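Local atomic coordinates of chitinase A (Pteris ryukyuensis, PDB entry 5YLG), a protein that probably hydrolyses glycosidic bonds in chitin as a family 18 chitinase, here represented by its sugar-binding LysM domain. Residues C2-I7 with G42-S48. Residues are numbered along the deposited sequence; the frame is centred on the assembly and turned at random.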
loop_
_atom_site.group_PDB
_atom_site.type_symbol
_atom_site.label_atom_id
_atom_site.label_comp_id
_atom_site.label_asym_id
_atom_site.label_seq_id
_atom_site.Cartn_x
_atom_site.Cartn_y
_atom_site.Cartn_z
ATOM N N CYS A 2 7.548 -8.193 -7.345
ATOM C CA CYS A 2 6.535 -7.263 -6.791
ATOM C C CYS A 2 6.309 -6.113 -7.787
ATOM O O CYS A 2 7.270 -5.479 -8.178
ATOM C CB CYS A 2 6.962 -6.812 -5.387
ATOM S SG CYS A 2 6.932 -5.046 -4.834
ATOM N N THR A 3 5.065 -5.915 -8.192
ATOM C CA THR A 3 4.695 -4.626 -8.799
ATOM C C THR A 3 4.745 -3.490 -7.778
ATOM O O THR A 3 4.030 -3.496 -6.751
ATOM C CB THR A 3 3.300 -4.670 -9.310
ATOM O OG1 THR A 3 3.150 -5.874 -10.151
ATOM C CG2 THR A 3 2.872 -3.404 -10.081
ATOM N N THR A 4 5.534 -2.499 -8.066
ATOM C CA THR A 4 5.681 -1.333 -7.207
ATOM C C THR A 4 4.749 -0.170 -7.501
ATOM O O THR A 4 4.238 0.028 -8.596
ATOM C CB THR A 4 7.108 -0.821 -7.182
ATOM O OG1 THR A 4 7.502 -0.455 -8.545
ATOM C CG2 THR A 4 8.049 -1.842 -6.679
ATOM N N TYR A 5 4.456 0.603 -6.442
ATOM C CA TYR A 5 3.608 1.803 -6.454
ATOM C C TYR A 5 4.202 2.790 -5.524
ATOM O O TYR A 5 4.634 2.417 -4.414
ATOM C CB TYR A 5 2.133 1.529 -6.056
ATOM C CG TYR A 5 1.274 2.701 -5.925
ATOM C CD1 TYR A 5 0.799 3.400 -7.044
ATOM C CD2 TYR A 5 0.919 3.223 -4.654
ATOM C CE1 TYR A 5 0.119 4.568 -6.938
ATOM C CE2 TYR A 5 0.189 4.395 -4.526
ATOM C CZ TYR A 5 -0.196 5.069 -5.720
ATOM O OH TYR A 5 -0.923 6.240 -5.638
ATOM N N THR A 6 4.222 4.064 -5.871
ATOM C CA THR A 6 4.778 5.122 -5.005
ATOM C C THR A 6 3.678 5.947 -4.344
ATOM O O THR A 6 2.756 6.461 -4.985
ATOM C CB THR A 6 5.764 6.014 -5.738
ATOM O OG1 THR A 6 6.710 5.180 -6.397
ATOM C CG2 THR A 6 6.479 6.943 -4.860
ATOM N N ILE A 7 3.696 6.005 -3.026
ATOM C CA ILE A 7 2.688 6.723 -2.216
ATOM C C ILE A 7 2.672 8.207 -2.614
ATOM O O ILE A 7 3.705 8.907 -2.563
ATOM C CB ILE A 7 2.994 6.589 -0.730
ATOM C CG1 ILE A 7 2.858 5.155 -0.259
ATOM C CG2 ILE A 7 2.038 7.525 0.081
ATOM C CD1 ILE A 7 1.559 4.454 -0.562
ATOM N N GLY A 42 6.217 9.388 -1.293
ATOM C CA GLY A 42 7.446 8.799 -1.855
ATOM C C GLY A 42 7.750 7.418 -1.412
ATOM O O GLY A 42 8.612 6.765 -1.951
ATOM N N GLN A 43 7.099 6.923 -0.377
ATOM C CA GLN A 43 7.333 5.578 0.039
ATOM C C GLN A 43 6.925 4.582 -1.057
ATOM O O GLN A 43 5.909 4.834 -1.760
ATOM C CB GLN A 43 6.471 5.311 1.349
ATOM C CG GLN A 43 6.628 3.971 1.972
ATOM C CD GLN A 43 5.936 3.907 3.313
ATOM O OE1 GLN A 43 5.595 4.950 3.938
ATOM N NE2 GLN A 43 5.745 2.689 3.804
ATOM N N VAL A 44 7.588 3.467 -1.208
ATOM C CA VAL A 44 7.313 2.526 -2.225
ATOM C C VAL A 44 6.693 1.266 -1.594
ATOM O O VAL A 44 7.212 0.733 -0.604
ATOM C CB VAL A 44 8.578 2.110 -2.965
ATOM C CG1 VAL A 44 8.339 1.016 -3.931
ATOM C CG2 VAL A 44 9.124 3.384 -3.641
ATOM N N VAL A 45 5.568 0.835 -2.157
ATOM C CA VAL A 45 4.867 -0.379 -1.682
ATOM C C VAL A 45 4.685 -1.368 -2.770
ATOM O O VAL A 45 4.756 -1.035 -3.955
ATOM C CB VAL A 45 3.514 0.042 -1.043
ATOM C CG1 VAL A 45 3.725 0.985 0.073
ATOM C CG2 VAL A 45 2.560 0.613 -2.087
ATOM N N CYS A 46 4.438 -2.603 -2.433
ATOM C CA CYS A 46 4.064 -3.646 -3.348
ATOM C C CYS A 46 2.615 -3.810 -3.490
ATOM O O CYS A 46 1.884 -3.912 -2.487
ATOM C CB CYS A 46 4.634 -4.943 -2.829
ATOM S SG CYS A 46 6.445 -5.048 -2.839
ATOM N N VAL A 47 2.150 -3.869 -4.746
ATOM C CA VAL A 47 0.757 -4.037 -5.011
ATOM C C VAL A 47 0.420 -5.409 -5.751
ATOM O O VAL A 47 -0.692 -5.580 -6.151
ATOM C CB VAL A 47 0.126 -2.818 -5.699
ATOM C CG1 VAL A 47 0.220 -1.557 -4.921
ATOM C CG2 VAL A 47 0.783 -2.527 -7.066
ATOM N N SER A 48 1.375 -6.298 -5.788
ATOM C CA SER A 48 1.119 -7.697 -6.209
ATOM C C SER A 48 2.263 -8.464 -5.662
ATOM O O SER A 48 3.094 -7.957 -4.902
ATOM C CB SER A 48 1.088 -7.804 -7.784
ATOM O OG SER A 48 2.402 -7.726 -8.316
#
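The ring of Y5 meets V45 at its edge, CD2 lying 4.0 Å from CG2 of the valine, while the tyrosine CB lies 3.8 Å from CG1 of V47. This is the antiparallel two-stranded sheet of the LysM βααβ fold, in which the first and last strands of the domain, 4-6 and 44-46, pair side by side and both helices lie in the chain between them. Y5 and V45 form the hydrogen-bonded pair, joined by Y5 N to V45 O and by V45 N to Y5 O, the second much the straighter at 174°. On their face I16 of helix 13-20 touches Y5, I7 and V47, an apolar setting that suits the ring and the branched aliphatic side chains, and V45 packs on I34 and N31. With CG anti to its backbone N (chi1 174°), the hydroxyl end of the tyrosine leads away from strand 44-46 and hydrogen-bonds to D11. I7 brings CD1 to within 4.1 Å of V45 CG1, their side chains crossing at about a right angle, and also touches L39.

The other face carries T4, T6, V44 and C46 and is more exposed, which suits threonines: their branched carbons still pack, T4 CB lying 3.9 Å from V44 CG1, while a hydroxyl is at home near solvent. Backbone bonds continue beyond the strands, from V47 N to T3 O and from I7 N to Q43 O. G42 N closes that end on I7 O, and the positive phi of G42 favours glycine there. Q43 turns its amide oxygen back to Q40 N. At the opposite end the C2-C46 disulfide ties the two segments covalently, with a chi3 of -90°, close to the unstrained value. Close by, T3 OG1 and S48 OG are hydrogen-bonded at 2.7 Å.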